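Local coordinates for uncharacterized protein Q99UF4 (Staphylococcus aureus, PDB 3B2N) that probably acts as a DNA-binding response regulator of the LuxR family, its CheY-like receiver domain taking up a phosphoryl signal that controls transcription, at residues E10-R16 against A33-N37; D36-M42 against M59-T63; L68-R72 against N98-A102. The contacts are given in a common frame with arbitrary orientation. Where two conformers were deposited one is given. Residue numbers count along the deposited sequence, not the author numbering.

Interaction 1 of 3, residues E10-R16 against A33-N37; sequences EDQNMLR and ADTDN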
ATOM      1  N   GLU A  10      -4.517  -1.270   5.714  1.00 30.23           N
ATOM      2  CA  GLU A  10      -3.796  -2.187   6.581  1.00 31.01           C
ATOM      3  C   GLU A  10      -4.737  -2.861   7.609  1.00 32.49           C
ATOM      4  O   GLU A  10      -5.585  -2.211   8.250  1.00 34.42           O
ATOM      5  CB  GLU A  10      -2.617  -1.444   7.257  1.00 29.53           C
ATOM      6  CG  GLU A  10      -2.161  -2.038   8.646  1.00 27.68           C
ATOM      7  CD  GLU A  10      -1.510  -3.437   8.507  1.00 34.78           C
ATOM      8  OE1 GLU A  10      -0.754  -3.675   7.527  1.00 32.69           O
ATOM      9  OE2 GLU A  10      -1.795  -4.316   9.353  1.00 30.27           O
ATOM     10  N   ASP A  11      -4.595  -4.169   7.759  1.00 31.19           N
ATOM     11  CA  ASP A  11      -5.565  -4.909   8.547  1.00 30.29           C
ATOM     12  C   ASP A  11      -5.472  -4.527  10.018  1.00 30.12           C
ATOM     13  O   ASP A  11      -6.459  -4.408  10.677  1.00 30.15           O
ATOM     14  CB  ASP A  11      -5.310  -6.405   8.405  1.00 31.52           C
ATOM     15  CG  ASP A  11      -6.379  -7.228   9.098  1.00 36.77           C
ATOM     16  OD1 ASP A  11      -6.059  -7.858  10.103  1.00 39.71           O
ATOM     17  OD2 ASP A  11      -7.561  -7.174   8.704  1.00 40.25           O
ATOM     18  N   GLN A  12      -4.273  -4.270  10.530  1.00 28.51           N
ATOM     19  CA  GLN A  12      -4.180  -4.131  11.948  1.00 30.27           C
ATOM     20  C   GLN A  12      -4.301  -2.634  12.293  1.00 31.02           C
ATOM     21  O   GLN A  12      -3.509  -1.814  11.812  1.00 31.71           O
ATOM     22  CB  GLN A  12      -2.847  -4.718  12.433  1.00 28.38           C
ATOM     23  CG  GLN A  12      -2.665  -4.623  13.934  1.00 33.93           C
ATOM     24  CD  GLN A  12      -1.240  -4.833  14.267  1.00 32.76           C
ATOM     25  OE1 GLN A  12      -0.500  -3.869  14.393  1.00 31.36           O
ATOM     26  NE2 GLN A  12      -0.823  -6.092  14.396  1.00 29.11           N
ATOM     27  N   ASN A  13      -5.269  -2.284  13.139  1.00 29.36           N
ATOM     28  CA  ASN A  13      -5.497  -0.885  13.524  0.50 28.63           C
ATOM     29  C   ASN A  13      -4.238  -0.217  14.157  1.00 29.37           C
ATOM     30  O   ASN A  13      -3.858   0.886  13.784  1.00 31.79           O
ATOM     31  CB  ASN A  13      -6.711  -0.787  14.484  0.50 26.71           C
ATOM     32  CG  ASN A  13      -8.063  -1.261  13.852  0.50 45.93           C
ATOM     33  OD1 ASN A  13      -8.246  -1.312  12.616  0.50 30.40           O
ATOM     34  ND2 ASN A  13      -9.024  -1.589  14.727  0.50 22.70           N
ATOM     35  N   MET A  14      -3.618  -0.877  15.134  1.00 27.59           N
ATOM     36  CA  MET A  14      -2.455  -0.258  15.796  1.00 29.16           C
ATOM     37  C   MET A  14      -1.380   0.170  14.769  1.00 29.17           C
ATOM     38  O   MET A  14      -0.931   1.345  14.771  1.00 29.58           O
ATOM     39  CB  MET A  14      -1.867  -1.149  16.910  1.00 28.26           C
ATOM     40  CG  MET A  14      -0.797  -0.405  17.772  1.00 25.72           C
ATOM     41  SD  MET A  14      -0.125  -1.277  19.224  1.00 19.14           S
ATOM     42  CE  MET A  14      -1.538  -1.098  20.324  1.00 19.02           C
ATOM     43  N   LEU A  15      -0.991  -0.750  13.878  1.00 26.64           N
ATOM     44  CA  LEU A  15       0.048  -0.441  12.912  1.00 25.20           C
ATOM     45  C   LEU A  15      -0.480   0.574  11.882  1.00 28.33           C
ATOM     46  O   LEU A  15       0.256   1.501  11.466  1.00 27.96           O
ATOM     47  CB  LEU A  15       0.559  -1.714  12.181  1.00 23.28           C
ATOM     48  CG  LEU A  15       1.553  -1.486  11.012  1.00 30.14           C
ATOM     49  CD1 LEU A  15       2.831  -0.842  11.580  1.00 25.01           C
ATOM     50  CD2 LEU A  15       1.875  -2.853  10.401  1.00 27.24           C
ATOM     51  N   ARG A  16      -1.758   0.425  11.476  1.00 28.94           N
ATOM     52  CA  ARG A  16      -2.287   1.312  10.481  1.00 29.20           C
ATOM     53  C   ARG A  16      -2.234   2.805  10.986  1.00 28.16           C
ATOM     54  O   ARG A  16      -1.779   3.688  10.284  1.00 26.85           O
ATOM     55  CB  ARG A  16      -3.740   0.976  10.129  1.00 30.44           C
ATOM     56  CG  ARG A  16      -4.210   1.843   8.935  1.00 29.10           C
ATOM     57  CD  ARG A  16      -5.525   1.442   8.272  1.00 32.62           C
ATOM     58  NE  ARG A  16      -6.656   1.757   9.125  1.00 30.06           N
ATOM     59  CZ  ARG A  16      -7.208   0.901   9.983  1.00 36.78           C
ATOM     60  NH1 ARG A  16      -6.749  -0.383  10.132  1.00 27.35           N
ATOM     61  NH2 ARG A  16      -8.242   1.329  10.688  1.00 32.09           N
ATOM     62  N   ALA A  33      -6.717   8.888   2.932  1.00 32.78           N
ATOM     63  CA  ALA A  33      -7.686   7.952   3.495  1.00 31.82           C
ATOM     64  C   ALA A  33      -6.917   6.761   4.046  1.00 30.13           C
ATOM     65  O   ALA A  33      -5.838   6.475   3.543  1.00 30.81           O
ATOM     66  CB  ALA A  33      -8.683   7.470   2.380  1.00 31.76           C
ATOM     67  N   ASP A  34      -7.467   6.064   5.035  1.00 27.37           N
ATOM     68  CA  ASP A  34      -6.879   4.810   5.458  1.00 30.38           C
ATOM     69  C   ASP A  34      -7.995   3.828   5.850  1.00 32.48           C
ATOM     70  O   ASP A  34      -9.077   4.265   6.250  1.00 32.05           O
ATOM     71  CB  ASP A  34      -5.949   5.044   6.640  1.00 31.69           C
ATOM     72  CG  ASP A  34      -6.695   5.375   7.909  1.00 31.68           C
ATOM     73  OD1 ASP A  34      -7.011   6.565   8.118  1.00 32.88           O
ATOM     74  OD2 ASP A  34      -6.974   4.451   8.699  1.00 36.04           O
ATOM     75  N   THR A  35      -7.744   2.516   5.778  1.00 31.46           N
ATOM     76  CA  THR A  35      -8.831   1.547   6.039  1.00 32.90           C
ATOM     77  C   THR A  35      -8.242   0.182   6.310  1.00 31.01           C
ATOM     78  O   THR A  35      -7.093  -0.062   5.987  1.00 31.21           O
ATOM     79  CB  THR A  35      -9.866   1.450   4.830  1.00 33.15           C
ATOM     80  OG1 THR A  35     -10.836   0.447   5.095  1.00 33.77           O
ATOM     81  CG2 THR A  35      -9.164   1.068   3.523  1.00 26.38           C
ATOM     82  N   ASP A  36      -9.032  -0.700   6.885  1.00 31.78           N
ATOM     83  CA  ASP A  36      -8.610  -2.073   7.123  1.00 33.56           C
ATOM     84  C   ASP A  36      -9.291  -3.020   6.143  1.00 32.92           C
ATOM     85  O   ASP A  36      -9.169  -4.222   6.249  1.00 36.37           O
ATOM     86  CB  ASP A  36      -8.886  -2.488   8.561  1.00 34.25           C
ATOM     87  CG  ASP A  36     -10.371  -2.494   8.911  1.00 53.30           C
ATOM     88  OD1 ASP A  36     -10.710  -2.993  10.003  1.00 47.14           O
ATOM     89  OD2 ASP A  36     -11.199  -2.011   8.130  1.00 38.68           O
ATOM     90  N   ASN A  37      -9.971  -2.481   5.163  1.00 31.65           N
ATOM     91  CA  ASN A  37     -10.768  -3.330   4.249  1.00 31.71           C
ATOM     92  C   ASN A  37     -10.403  -3.074   2.796  1.00 32.31           C
ATOM     93  O   ASN A  37     -10.440  -1.922   2.320  1.00 31.75           O
ATOM     94  CB  ASN A  37     -12.267  -3.090   4.496  1.00 29.45           C
ATOM     95  CG  ASN A  37     -13.153  -3.982   3.652  1.00 25.84           C
ATOM     96  OD1 ASN A  37     -13.190  -3.877   2.427  1.00 33.73           O
ATOM     97  ND2 ASN A  37     -13.903  -4.841   4.309  1.00 27.12           N
TER
HETATM   98  O   HOH W   1      -8.591  -4.409  11.800  1.00 38.05           O
HETATM   99  O   HOH W   2      -9.607  -5.677   9.317  1.00 42.35           O
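Strand 29-35 ends beside the loop that leads from strand 4-9 into helix 13-26, and the polar groups of the junction are largely satisfied by one another and by two waters. E10 N donates to T35 O at 2.9 Å, a last rung of the parallel pairing between the two strands. E10 O receives R16 NH1 at 2.9 Å and also faces D36 CA at 3.2 Å, a CA-H...O contact. R16 is the main charged link: its NE donates to D34 OD2 at 2.7 Å in a salt bridge, while its NH1 and NH2 reach N13 OD1 at 3.0 and 3.3 Å, and one face of the guanidinium lies against the backbone of T35 and D36. Bonds within residues 10-16 shape the loop. Q12 N donates to E10 OE2 at 2.7 Å, and Q12 is the N-cap of helix 13-26, its OE1 taking a weak bond from L15 N at 3.2 Å. Two waters fill the gap beyond: water 1 is 2.4 Å from D11 O and 3.1 Å from D36 OD1, and water 2 is 2.6 Å from D11 OD2, with a weak bond to D36 OD1 at 3.0 Å. T35 OG1 accepts from N37 N at 3.1 Å, an ST turn, and is also bonded to D40. The E10-D11 pair beside D56, with K106 bridged to E10, matches the acidic pocket of CheY-like receivers, where D56 is probably the phosphorylated aspartate. The contact closes the beta-alpha-beta unit of strand 4-9, helix 13-26 and edge strand 29-35, with helix 38-48 packed on T35.

Interaction 2 of 3, residues D36-M42 against M59-T63; sequences DNGLDAM and MPGMT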
ATOM      1  N   ASP A  36      -9.032  -0.700   6.885  1.00 31.78           N
ATOM      2  CA  ASP A  36      -8.610  -2.073   7.123  1.00 33.56           C
ATOM      3  C   ASP A  36      -9.291  -3.020   6.143  1.00 32.92           C
ATOM      4  O   ASP A  36      -9.169  -4.222   6.249  1.00 36.37           O
ATOM      5  CB  ASP A  36      -8.886  -2.488   8.561  1.00 34.25           C
ATOM      6  CG  ASP A  36     -10.371  -2.494   8.911  1.00 53.30           C
ATOM      7  OD1 ASP A  36     -10.710  -2.993  10.003  1.00 47.14           O
ATOM      8  OD2 ASP A  36     -11.199  -2.011   8.130  1.00 38.68           O
ATOM      9  N   ASN A  37      -9.971  -2.481   5.163  1.00 31.65           N
ATOM     10  CA  ASN A  37     -10.768  -3.330   4.249  1.00 31.71           C
ATOM     11  C   ASN A  37     -10.403  -3.074   2.796  1.00 32.31           C
ATOM     12  O   ASN A  37     -10.440  -1.922   2.320  1.00 31.75           O
ATOM     13  CB  ASN A  37     -12.267  -3.090   4.496  1.00 29.45           C
ATOM     14  CG  ASN A  37     -13.153  -3.982   3.652  1.00 25.84           C
ATOM     15  OD1 ASN A  37     -13.190  -3.877   2.427  1.00 33.73           O
ATOM     16  ND2 ASN A  37     -13.903  -4.841   4.309  1.00 27.12           N
ATOM     17  N   GLY A  38     -10.055  -4.134   2.064  1.00 32.20           N
ATOM     18  CA  GLY A  38      -9.564  -3.943   0.685  1.00 28.62           C
ATOM     19  C   GLY A  38     -10.624  -3.462  -0.311  1.00 29.14           C
ATOM     20  O   GLY A  38     -10.309  -2.758  -1.278  1.00 27.59           O
ATOM     21  N   LEU A  39     -11.880  -3.861  -0.100  1.00 30.25           N
ATOM     22  CA  LEU A  39     -12.953  -3.338  -0.931  1.00 29.83           C
ATOM     23  C   LEU A  39     -13.145  -1.834  -0.705  1.00 28.89           C
ATOM     24  O   LEU A  39     -13.313  -1.043  -1.664  1.00 26.87           O
ATOM     25  CB  LEU A  39     -14.260  -4.049  -0.616  1.00 28.99           C
ATOM     26  CG  LEU A  39     -15.477  -3.721  -1.466  1.00 37.87           C
ATOM     27  CD1 LEU A  39     -15.204  -3.801  -2.974  1.00 32.36           C
ATOM     28  CD2 LEU A  39     -16.615  -4.681  -1.069  1.00 32.29           C
ATOM     29  N   ASP A  40     -13.176  -1.469   0.569  1.00 29.19           N
ATOM     30  CA  ASP A  40     -13.161  -0.065   0.982  1.00 32.34           C
ATOM     31  C   ASP A  40     -12.012   0.716   0.326  1.00 32.46           C
ATOM     32  O   ASP A  40     -12.253   1.736  -0.323  1.00 31.82           O
ATOM     33  CB  ASP A  40     -13.077   0.021   2.518  1.00 33.84           C
ATOM     34  CG  ASP A  40     -13.356   1.420   3.039  1.00 39.88           C
ATOM     35  OD1 ASP A  40     -14.050   2.154   2.322  1.00 39.90           O
ATOM     36  OD2 ASP A  40     -12.872   1.795   4.151  1.00 41.68           O
ATOM     37  N   ALA A  41     -10.776   0.211   0.472  1.00 32.57           N
ATOM     38  CA  ALA A  41      -9.599   0.797  -0.176  1.00 31.09           C
ATOM     39  C   ALA A  41      -9.819   1.006  -1.686  1.00 29.84           C
ATOM     40  O   ALA A  41      -9.540   2.072  -2.198  1.00 30.63           O
ATOM     41  CB  ALA A  41      -8.350  -0.075   0.054  1.00 29.63           C
ATOM     42  N   MET A  42     -10.305  -0.008  -2.389  1.00 28.51           N
ATOM     43  CA  MET A  42     -10.483   0.087  -3.845  1.00 30.35           C
ATOM     44  C   MET A  42     -11.417   1.235  -4.204  1.00 32.42           C
ATOM     45  O   MET A  42     -11.138   1.973  -5.135  1.00 32.21           O
ATOM     46  CB  MET A  42     -10.985  -1.241  -4.430  1.00 31.34           C
ATOM     47  CG  MET A  42     -10.891  -1.409  -5.995  1.00 35.95           C
ATOM     48  SD  MET A  42      -9.198  -1.276  -6.681  1.00 28.00           S
ATOM     49  CE  MET A  42      -9.321   0.241  -7.638  1.00 37.04           C
ATOM     50  N   MET A  59      -6.648  -9.033   3.934  1.00 37.57           N
ATOM     51  CA  MET A  59      -7.617  -8.053   4.472  1.00 35.54           C
ATOM     52  C   MET A  59      -8.987  -8.556   4.088  1.00 36.02           C
ATOM     53  O   MET A  59      -9.130  -9.342   3.117  1.00 37.21           O
ATOM     54  CB  MET A  59      -7.437  -6.634   3.886  1.00 34.51           C
ATOM     55  CG  MET A  59      -6.179  -5.865   4.197  1.00 37.96           C
ATOM     56  SD  MET A  59      -6.165  -4.162   3.505  1.00 25.76           S
ATOM     57  CE  MET A  59      -6.086  -4.375   1.726  1.00 33.36           C
ATOM     58  N   PRO A  60     -10.020  -8.157   4.865  1.00 34.51           N
ATOM     59  CA  PRO A  60     -11.383  -8.551   4.453  1.00 34.52           C
ATOM     60  C   PRO A  60     -11.800  -7.790   3.187  1.00 33.40           C
ATOM     61  O   PRO A  60     -11.171  -6.786   2.869  1.00 33.53           O
ATOM     62  CB  PRO A  60     -12.249  -8.162   5.675  1.00 35.45           C
ATOM     63  CG  PRO A  60     -11.412  -7.102   6.451  1.00 36.89           C
ATOM     64  CD  PRO A  60      -9.973  -7.436   6.155  1.00 32.13           C
ATOM     65  N   GLY A  61     -12.815  -8.267   2.464  1.00 33.50           N
ATOM     66  CA  GLY A  61     -13.335  -7.553   1.288  1.00 33.26           C
ATOM     67  C   GLY A  61     -12.543  -7.877   0.022  1.00 34.62           C
ATOM     68  O   GLY A  61     -13.053  -8.557  -0.864  1.00 35.26           O
ATOM     69  N   MET A  62     -11.306  -7.387  -0.039  1.00 33.29           N
ATOM     70  CA  MET A  62     -10.345  -7.680  -1.104  1.00 33.39           C
ATOM     71  C   MET A  62      -8.974  -7.702  -0.438  1.00 34.53           C
ATOM     72  O   MET A  62      -8.693  -6.851   0.400  1.00 37.01           O
ATOM     73  CB  MET A  62     -10.352  -6.563  -2.180  1.00 31.36           C
ATOM     74  CG  MET A  62     -11.584  -6.613  -3.173  1.00 33.09           C
ATOM     75  SD  MET A  62     -11.648  -5.186  -4.337  1.00 26.42           S
ATOM     76  CE  MET A  62     -10.379  -5.667  -5.506  1.00 28.00           C
ATOM     77  N   THR A  63      -8.128  -8.676  -0.793  1.00 32.11           N
ATOM     78  CA  THR A  63      -6.754  -8.719  -0.335  1.00 30.57           C
ATOM     79  C   THR A  63      -6.042  -7.623  -1.075  1.00 29.10           C
ATOM     80  O   THR A  63      -6.556  -7.105  -2.093  1.00 28.22           O
ATOM     81  CB  THR A  63      -6.069 -10.060  -0.702  1.00 32.72           C
ATOM     82  OG1 THR A  63      -5.931 -10.136  -2.126  1.00 33.79           O
ATOM     83  CG2 THR A  63      -6.904 -11.324  -0.150  1.00 28.94           C
TER
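M62 lays its thioether beside the first turn of helix 38-48, with its SD 4.1 Å from L39 CD1 and 4.0 Å from M42 CB. Behind it the backbones come very close: G38 CA is 3.0 Å from M62 O in a CA-H...O contact, and a beta carbon on G38 would collide with that carbonyl. M59 CE reaches G38 CA at 3.7 Å from the buried side. The one hydrogen bond across runs from G38 N to P60 O at 3.0 Å, so the loop carbonyl takes up an amide of the helix start. N37, the N-cap, serves the next two: its OD1 accepts from D40 N at 3.0 Å and, weakly, from L39 N at 2.8 Å. G61 turns past this cap with positive phi, and a side chain there would strike N37 OD1. The M59-P60-G61 sequence, a short way beyond D56, is the Met-Pro-Gly loop familiar from receiver domains of the CheY fold, here fitted against the N terminus of helix 38-48.

Interaction 3 of 3, residues L68-R72 against N98-A102; sequences LAEIR and NDVDA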
ATOM      1  N   LEU A  68      -4.292  -4.675  -5.968  1.00 30.79           N
ATOM      2  CA  LEU A  68      -3.212  -4.441  -6.937  1.00 29.20           C
ATOM      3  C   LEU A  68      -3.639  -4.912  -8.323  1.00 29.72           C
ATOM      4  O   LEU A  68      -3.512  -4.166  -9.306  1.00 31.44           O
ATOM      5  CB  LEU A  68      -1.922  -5.166  -6.489  1.00 28.50           C
ATOM      6  CG  LEU A  68      -0.827  -5.415  -7.555  1.00 28.37           C
ATOM      7  CD1 LEU A  68      -0.237  -4.082  -8.027  1.00 22.95           C
ATOM      8  CD2 LEU A  68       0.269  -6.260  -6.954  1.00 23.99           C
ATOM      9  N   ALA A  69      -4.176  -6.126  -8.413  1.00 29.08           N
ATOM     10  CA  ALA A  69      -4.604  -6.633  -9.716  1.00 31.73           C
ATOM     11  C   ALA A  69      -5.617  -5.709 -10.373  1.00 32.69           C
ATOM     12  O   ALA A  69      -5.547  -5.478 -11.584  1.00 30.99           O
ATOM     13  CB  ALA A  69      -5.143  -8.079  -9.636  1.00 31.25           C
ATOM     14  N   GLU A  70      -6.549  -5.160  -9.582  1.00 32.11           N
ATOM     15  CA  GLU A  70      -7.602  -4.336 -10.193  1.00 32.52           C
ATOM     16  C   GLU A  70      -7.066  -2.993 -10.656  1.00 31.50           C
ATOM     17  O   GLU A  70      -7.475  -2.488 -11.702  1.00 30.32           O
ATOM     18  CB  GLU A  70      -8.791  -4.119  -9.248  1.00 33.69           C
ATOM     19  CG  GLU A  70     -10.030  -3.646  -9.978  1.00 69.92           C
ATOM     20  CD  GLU A  70     -11.210  -3.485  -9.057  1.00 50.86           C
ATOM     21  OE1 GLU A  70     -11.354  -4.303  -8.114  1.00 72.58           O
ATOM     22  OE2 GLU A  70     -12.007  -2.541  -9.276  1.00 74.59           O
ATOM     23  N   ILE A  71      -6.166  -2.403  -9.868  1.00 31.59           N
ATOM     24  CA  ILE A  71      -5.503  -1.133 -10.257  1.00 31.52           C
ATOM     25  C   ILE A  71      -4.765  -1.326 -11.592  1.00 33.82           C
ATOM     26  O   ILE A  71      -4.755  -0.417 -12.467  1.00 34.43           O
ATOM     27  CB  ILE A  71      -4.505  -0.705  -9.148  1.00 31.78           C
ATOM     28  CG1 ILE A  71      -5.263  -0.308  -7.895  1.00 29.15           C
ATOM     29  CG2 ILE A  71      -3.586   0.497  -9.575  1.00 32.71           C
ATOM     30  CD1 ILE A  71      -4.344  -0.176  -6.677  1.00 30.17           C
ATOM     31  N   ARG A  72      -4.151  -2.499 -11.761  1.00 33.53           N
ATOM     32  CA  ARG A  72      -3.403  -2.745 -13.003  1.00 35.43           C
ATOM     33  C   ARG A  72      -4.346  -3.023 -14.171  1.00 36.55           C
ATOM     34  O   ARG A  72      -4.159  -2.456 -15.219  1.00 36.73           O
ATOM     35  CB  ARG A  72      -2.367  -3.858 -12.851  1.00 34.67           C
ATOM     36  CG  ARG A  72      -1.295  -3.514 -11.829  1.00 32.00           C
ATOM     37  CD  ARG A  72      -0.418  -2.342 -12.203  1.00 32.02           C
ATOM     38  NE  ARG A  72       0.684  -2.160 -11.255  1.00 35.72           N
ATOM     39  CZ  ARG A  72       0.961  -1.018 -10.631  1.00 31.32           C
ATOM     40  NH1 ARG A  72       1.976  -0.967  -9.778  1.00 33.00           N
ATOM     41  NH2 ARG A  72       0.230   0.079 -10.869  1.00 35.32           N
ATOM     42  N   ASN A  98       1.795  -9.487 -10.755  1.00 27.10           N
ATOM     43  CA  ASN A  98       0.818  -8.399 -10.865  1.00 28.59           C
ATOM     44  C   ASN A  98       1.414  -7.025 -10.934  1.00 29.66           C
ATOM     45  O   ASN A  98       0.715  -6.057 -10.702  1.00 31.49           O
ATOM     46  CB  ASN A  98      -0.149  -8.485  -9.689  1.00 26.89           C
ATOM     47  CG  ASN A  98      -1.233  -9.517  -9.947  1.00 39.18           C
ATOM     48  OD1 ASN A  98      -2.102  -9.289 -10.778  1.00 34.82           O
ATOM     49  ND2 ASN A  98      -1.161 -10.669  -9.276  1.00 28.52           N
ATOM     50  N   ASP A  99       2.708  -6.950 -11.196  1.00 29.21           N
ATOM     51  CA  ASP A  99       3.390  -5.679 -11.413  1.00 31.69           C
ATOM     52  C   ASP A  99       3.363  -4.699 -10.198  1.00 33.35           C
ATOM     53  O   ASP A  99       3.133  -3.467 -10.354  1.00 34.45           O
ATOM     54  CB  ASP A  99       2.829  -5.008 -12.668  1.00 32.19           C
ATOM     55  CG  ASP A  99       3.634  -3.787 -13.093  1.00 44.63           C
ATOM     56  OD1 ASP A  99       3.024  -2.855 -13.666  1.00 36.54           O
ATOM     57  OD2 ASP A  99       4.864  -3.751 -12.834  1.00 35.02           O
ATOM     58  N   VAL A 100       3.612  -5.231  -9.005  1.00 31.60           N
ATOM     59  CA  VAL A 100       3.704  -4.404  -7.789  1.00 31.39           C
ATOM     60  C   VAL A 100       4.930  -3.469  -7.937  1.00 32.32           C
ATOM     61  O   VAL A 100       5.918  -3.853  -8.545  1.00 31.89           O
ATOM     62  CB  VAL A 100       3.834  -5.287  -6.506  1.00 30.85           C
ATOM     63  CG1 VAL A 100       5.238  -5.880  -6.391  1.00 25.39           C
ATOM     64  CG2 VAL A 100       3.402  -4.486  -5.223  1.00 26.81           C
ATOM     65  N   ASP A 101       4.878  -2.248  -7.415  1.00 30.68           N
ATOM     66  CA  ASP A 101       6.079  -1.413  -7.505  1.00 32.08           C
ATOM     67  C   ASP A 101       7.126  -1.751  -6.439  1.00 32.24           C
ATOM     68  O   ASP A 101       8.337  -1.699  -6.712  1.00 30.65           O
ATOM     69  CB  ASP A 101       5.703   0.061  -7.474  1.00 32.99           C
ATOM     70  CG  ASP A 101       4.874   0.434  -8.671  1.00 33.63           C
ATOM     71  OD1 ASP A 101       5.401   0.288  -9.772  1.00 33.49           O
ATOM     72  OD2 ASP A 101       3.691   0.779  -8.527  1.00 35.88           O
ATOM     73  N   ALA A 102       6.674  -2.117  -5.243  1.00 31.24           N
ATOM     74  CA  ALA A 102       7.602  -2.600  -4.237  1.00 30.90           C
ATOM     75  C   ALA A 102       6.909  -3.575  -3.289  1.00 31.87           C
ATOM     76  O   ALA A 102       5.709  -3.464  -3.027  1.00 32.70           O
ATOM     77  CB  ALA A 102       8.251  -1.427  -3.463  1.00 29.16           C
TER
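R72, N98 and L68 carry most of the buried surface where helix 64-73 meets the turn after helix 89-97. R72 has the largest share. Its side chain runs along the turn, CG lying 3.4 Å from N98 O, and the guanidinium meets its partners edge-on: NE and NH1 both donate to D99 O, at 2.9 and 2.8 Å, and NH1 also donates to D101 OD2 at 2.7 Å in a salt bridge. D99 OD1 lies 3.4 Å from R72 NE but well out of the guanidinium plane, so that second salt bridge is a matter of charge alone. Outside the contact, R72 NH2 is bonded to I78 O, and D101 OD2 also accepts from V80 N. N98 points its CA-CB bond at the helix, setting its CB 3.6 Å from L68 CD2 and its OD1 3.5 Å from A69 CB, while its ND2 is held by K94 O. L68 supplies the apolar part: its CD2 touches V100 CB at 3.7 Å, with V80 of strand 79-84 alongside, while CD1 sits 3.5 Å from N98 O. The turn owes its shape to a Schellman motif in which D99, with positive phi, is the C-prime residue; V100 N bonds to A95 O and D99 N to V96 O as helix 89-97 ends. With the turn in this shape D99 O faces R72. The chemistry is mixed: one arginine answers a backbone carbonyl and two carboxylates at the surface while a leucine packs beneath, so the turn entering strand 102-105 is held to helix 64-73 by directed bonds, charge and apolar packing together.

From the N terminus, interaction 1 forms first: the chain passes through helix 13-26 and strand 29-35, and residues 33-37 return to 10-16. Interaction 2 begins on that same piece, sharing D36 and N37, and closes a second loop through helix 38-48 and strand 52-55 back to residues 59-63. Interaction 3 follows in series, spanning strand 79-84 and helix 89-97. None crosses another. Interactions 1 and 2 touch, D11 packing on P60, and interaction 2 meets interaction 3 through M42 and M62 against E70. Interactions 1 and 3, about 19 Å apart between centres, link the regions of edge strands 29-35 and 102-105 to the rest of the domain.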